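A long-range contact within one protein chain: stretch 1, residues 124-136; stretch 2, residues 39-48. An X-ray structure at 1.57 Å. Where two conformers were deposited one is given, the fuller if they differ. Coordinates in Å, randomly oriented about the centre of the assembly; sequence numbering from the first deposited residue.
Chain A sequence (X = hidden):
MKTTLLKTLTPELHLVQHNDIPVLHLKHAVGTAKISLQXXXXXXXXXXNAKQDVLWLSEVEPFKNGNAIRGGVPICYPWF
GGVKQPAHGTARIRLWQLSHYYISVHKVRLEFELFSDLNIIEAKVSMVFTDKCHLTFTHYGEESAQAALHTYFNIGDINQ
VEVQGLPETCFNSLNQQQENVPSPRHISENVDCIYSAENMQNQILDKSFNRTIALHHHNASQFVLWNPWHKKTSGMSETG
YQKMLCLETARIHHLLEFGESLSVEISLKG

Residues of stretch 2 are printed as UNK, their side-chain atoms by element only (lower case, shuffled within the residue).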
# COMPACT_ATOMS: atom_id res chain seq x y z
N LYS A 124 14.89 0.20 0.55
CA LYS A 124 14.59 1.61 0.35
C LYS A 124 13.13 1.78 -0.10
O LYS A 124 12.60 0.88 -0.74
CB LYS A 124 15.57 2.19 -0.67
CG LYS A 124 15.45 3.70 -0.91
CD LYS A 124 16.66 4.22 -1.65
CE LYS A 124 16.81 3.59 -3.03
NZ LYS A 124 17.84 4.27 -3.85
N VAL A 125 12.48 2.87 0.18
CA VAL A 125 11.18 3.17 -0.44
C VAL A 125 11.23 4.60 -0.90
O VAL A 125 11.63 5.49 -0.14
CB VAL A 125 9.98 3.00 0.52
CG1 VAL A 125 8.75 3.66 -0.05
CG2 VAL A 125 9.72 1.53 0.81
N SER A 126 10.81 4.83 -2.15
CA SER A 126 10.67 6.22 -2.55
C SER A 126 9.21 6.49 -2.86
O SER A 126 8.48 5.65 -3.36
CB SER A 126 11.45 6.58 -3.87
OG SER A 126 11.01 5.79 -4.95
N MET A 127 8.79 7.73 -2.66
CA MET A 127 7.44 8.12 -2.98
C MET A 127 7.49 9.46 -3.70
O MET A 127 8.11 10.36 -3.20
CB MET A 127 6.59 8.30 -1.70
CG MET A 127 6.58 6.98 -0.86
SD MET A 127 5.58 7.29 0.66
CE MET A 127 5.90 5.73 1.53
N VAL A 128 6.88 9.56 -4.88
CA VAL A 128 6.88 10.76 -5.68
C VAL A 128 5.41 11.20 -5.84
O VAL A 128 4.60 10.47 -6.38
CB VAL A 128 7.55 10.56 -7.07
CG1 VAL A 128 7.59 11.88 -7.83
CG2 VAL A 128 8.94 9.97 -6.93
N PHE A 129 5.12 12.40 -5.35
CA PHE A 129 3.78 12.98 -5.40
C PHE A 129 3.64 14.14 -6.40
O PHE A 129 4.33 15.16 -6.30
CB PHE A 129 3.40 13.55 -4.00
CG PHE A 129 3.51 12.54 -2.88
CD1 PHE A 129 2.42 11.74 -2.57
CD2 PHE A 129 4.67 12.37 -2.14
CE1 PHE A 129 2.45 10.80 -1.56
CE2 PHE A 129 4.71 11.44 -1.11
CZ PHE A 129 3.61 10.64 -0.80
N THR A 130 2.75 13.93 -7.34
CA THR A 130 2.38 14.91 -8.38
C THR A 130 0.84 14.82 -8.38
O THR A 130 0.19 14.78 -7.33
CB THR A 130 2.96 14.46 -9.76
OG1 THR A 130 2.56 13.10 -10.08
CG2 THR A 130 4.48 14.54 -9.75
N ASP A 131 0.21 14.81 -9.55
CA ASP A 131 -1.19 14.41 -9.53
C ASP A 131 -1.30 12.91 -9.37
O ASP A 131 -2.40 12.37 -9.19
CB ASP A 131 -1.86 14.81 -10.87
CG ASP A 131 -1.17 14.19 -12.09
OD1 ASP A 131 0.05 14.45 -12.30
OD2 ASP A 131 -1.76 13.42 -12.91
N LYS A 132 -0.20 12.23 -9.45
CA LYS A 132 -0.22 10.78 -9.28
C LYS A 132 0.66 10.46 -8.06
O LYS A 132 1.34 11.35 -7.53
CB LYS A 132 0.21 10.09 -10.57
CG LYS A 132 -0.45 10.59 -11.85
CD LYS A 132 -0.11 9.69 -13.05
CE LYS A 132 -1.12 9.86 -14.18
NZ LYS A 132 -0.66 9.19 -15.43
N CYS A 133 0.69 9.18 -7.59
CA CYS A 133 1.57 8.77 -6.47
C CYS A 133 2.45 7.62 -6.93
O CYS A 133 1.95 6.52 -7.17
CB CYS A 133 0.77 8.39 -5.23
SG CYS A 133 1.76 7.67 -3.89
N HIS A 134 3.77 7.87 -7.05
CA HIS A 134 4.55 6.73 -7.51
C HIS A 134 5.38 6.18 -6.34
O HIS A 134 6.30 6.86 -5.87
CB HIS A 134 5.46 7.18 -8.68
CG HIS A 134 6.11 6.03 -9.39
ND1 HIS A 134 6.93 6.20 -10.50
CD2 HIS A 134 6.06 4.69 -9.17
CE1 HIS A 134 7.35 5.02 -10.92
NE2 HIS A 134 6.84 4.08 -10.13
N LEU A 135 5.10 5.00 -5.86
CA LEU A 135 5.76 4.39 -4.74
C LEU A 135 6.62 3.19 -5.20
O LEU A 135 6.09 2.28 -5.82
CB LEU A 135 4.66 3.91 -3.83
CG LEU A 135 5.06 3.45 -2.47
CD1 LEU A 135 3.88 3.55 -1.52
CD2 LEU A 135 5.59 2.03 -2.52
N THR A 136 7.90 3.21 -4.92
CA THR A 136 8.81 2.14 -5.36
C THR A 136 9.52 1.55 -4.17
O THR A 136 9.94 2.30 -3.29
CB THR A 136 9.91 2.72 -6.27
OG1 THR A 136 9.30 3.28 -7.43
CG2 THR A 136 10.87 1.63 -6.69
N UNK A 39 7.39 1.08 9.10
CA UNK A 39 7.08 0.38 7.84
C UNK A 39 7.14 1.32 6.60
O UNK A 39 6.65 0.90 5.52
N UNK A 40 7.70 2.51 6.75
CA UNK A 40 7.70 3.51 5.64
C UNK A 40 6.34 3.41 4.96
O UNK A 40 6.27 3.23 3.71
c UNK A 40 8.85 3.16 4.66
N UNK A 41 5.25 3.51 5.72
CA UNK A 41 3.96 3.15 5.21
C UNK A 41 3.07 4.31 4.83
O UNK A 41 2.63 5.09 5.69
c UNK A 41 1.62 0.45 6.66
c UNK A 41 3.25 2.23 6.21
o UNK A 41 2.44 -0.21 7.28
c UNK A 41 2.04 1.58 5.71
n UNK A 41 0.28 0.21 6.66
N UNK A 42 2.94 4.61 3.54
CA UNK A 42 1.97 5.65 3.14
C UNK A 42 0.54 5.27 3.65
O UNK A 42 0.07 4.13 3.39
c UNK A 42 1.98 5.65 1.61
c UNK A 42 1.15 6.51 -0.58
c UNK A 42 1.08 6.72 0.96
c UNK A 42 1.36 8.23 1.30
N UNK A 43 -0.03 6.09 4.54
CA UNK A 43 -1.39 5.82 4.98
C UNK A 43 -2.52 6.71 4.52
O UNK A 43 -3.70 6.39 4.78
c UNK A 43 -0.71 6.92 7.17
c UNK A 43 -1.37 5.69 6.54
c UNK A 43 -0.96 7.04 8.69
c UNK A 43 -0.57 4.42 6.85
N UNK A 44 -2.16 7.81 3.86
CA UNK A 44 -3.19 8.71 3.32
C UNK A 44 -2.60 9.43 2.10
O UNK A 44 -1.42 9.78 2.09
c UNK A 44 -3.52 9.77 4.36
o UNK A 44 -4.40 10.79 3.85
N UNK A 45 -3.41 9.58 1.10
CA UNK A 45 -2.96 10.36 -0.06
C UNK A 45 -4.18 10.99 -0.71
O UNK A 45 -5.06 10.28 -1.18
c UNK A 45 -1.82 10.35 -2.30
c UNK A 45 -2.83 8.86 -4.19
c UNK A 45 -3.05 8.81 -5.57
c UNK A 45 -2.08 9.56 -1.07
c UNK A 45 -1.22 11.58 -2.40
c UNK A 45 -2.67 9.88 -6.36
c UNK A 45 -1.82 11.03 -4.48
c UNK A 45 -2.18 9.96 -3.64
c UNK A 45 -2.01 10.96 -5.86
n UNK A 45 -1.14 11.96 -3.72
N UNK A 46 -4.26 12.31 -0.70
CA UNK A 46 -5.45 12.95 -1.30
C UNK A 46 -4.89 13.98 -2.28
O UNK A 46 -4.41 15.05 -1.90
c UNK A 46 -6.29 13.57 -0.21
n UNK A 46 -10.62 15.43 1.53
c UNK A 46 -9.89 14.91 0.32
c UNK A 46 -7.73 13.89 -0.61
c UNK A 46 -8.50 14.39 0.65
N UNK A 47 -4.79 13.60 -3.54
CA UNK A 47 -4.27 14.54 -4.55
C UNK A 47 -5.29 15.72 -4.75
O UNK A 47 -6.43 15.68 -4.39
c UNK A 47 -5.07 12.28 -4.07
c UNK A 47 -4.84 12.47 -5.53
c UNK A 47 -4.21 13.75 -5.81
N UNK A 48 -4.78 16.80 -5.28
CA UNK A 48 -5.55 18.06 -5.36
C UNK A 48 -6.90 17.81 -6.03
O UNK A 48 -7.00 17.19 -7.11
c UNK A 48 -5.11 20.53 -5.84
c UNK A 48 -5.07 20.89 -4.40
o UNK A 48 -6.13 21.12 -3.83
n UNK A 48 -3.85 20.93 -3.76
c UNK A 48 -4.73 19.10 -6.09
O HOH W 1 -0.30 14.21 -4.71
O HOH W 2 -2.26 17.04 -7.57

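Position 39 has no side-chain atoms, so it is Gly 39. Its phi of 74° is positive, a region that by itself favours glycine, and it makes no contact with stretch 1.

Position 40 carries a single carbon, CB, directed toward stretch 1 and 4.3 Å from Val 125 CG2. One carbon and nothing beyond it define Ala 40. Its backbone also takes part, since Met 127 CE lies 3.3 Å from Ala 40 O.

At position 41 there are three carbons in a row, the third bearing one oxygen and one nitrogen. That composition is a glutamine amide, Gln 41. Its CA-to-CB bond points away from stretch 1, and NE2 is hydrogen-bonded elsewhere in the structure.

Position 42 shows four carbons forked at the second, with CB toward stretch 1. Met 127 CE approaches this CB to 3.9 Å; one terminal carbon comes to 3.9 Å from Phe 129 CZ, at the edge of that ring, and the other to 3.6 Å from Cys 133 SG and 4.1 Å from Leu 135 CD1. The fork at the second carbon identifies Leu 42, with chi1 t and chi2 p. The carbon near Phe 129 is CD1, and the one near Cys 133 and Leu 135 is CD2.

Position 43 also has four carbons, but the fork is at the first and one arm is two carbons long: Ile 43. Its side chain comes no nearer than 8.5 Å to stretch 1. Position 44 has one carbon followed by one oxygen, hence Ser 44, likewise out of reach.

Position 45 has one carbon leading into fused five- and six-membered rings that hold eight carbons and one nitrogen. Cys 133 CB sits 3.5 Å from the centroid of the six-membered ring and 4° off its normal, a CH-pi contact over the face. The Phe 129 ring meets the five-membered ring obliquely, with planes at 47°. The fused rings are an indole: Trp 45. Asp 131 O is at the ring edge, 3.6 Å from Trp 45 CZ2, and Phe 129 CD1 is 3.6 Å from Trp 45 CD1. The indole nitrogen is served by water 1, which accepts from Trp 45 NE1 at 2.6 Å and donates to Thr 130 O at 2.7 Å.

Position 46 is four carbons in a row ending in nitrogen, Lys 46, with no contact here. Position 47 has three carbons closing a ring onto the backbone N, and its CB is 4.1 Å from Asp 131 O; it is Pro 47. Position 48 repeats the amide pattern of position 41 and is Gln 48; its CA-to-CB bond points sideways and the end of the side chain leads away from stretch 1.

The contact is mainly apolar packing: no direct hydrogen bond crosses it, and 451 Å² is buried. Stretch 1 forms a hairpin, held by pairs such as Val 128 N to His 134 O (2.9 Å), and the inward side chains of both its strands meet stretch 2. Leu 42 and Trp 45 supply the largest covered areas on stretch 2, and water 1 links the indole to the turn.

Stretch 2 39-48: GAQLISWKPQ
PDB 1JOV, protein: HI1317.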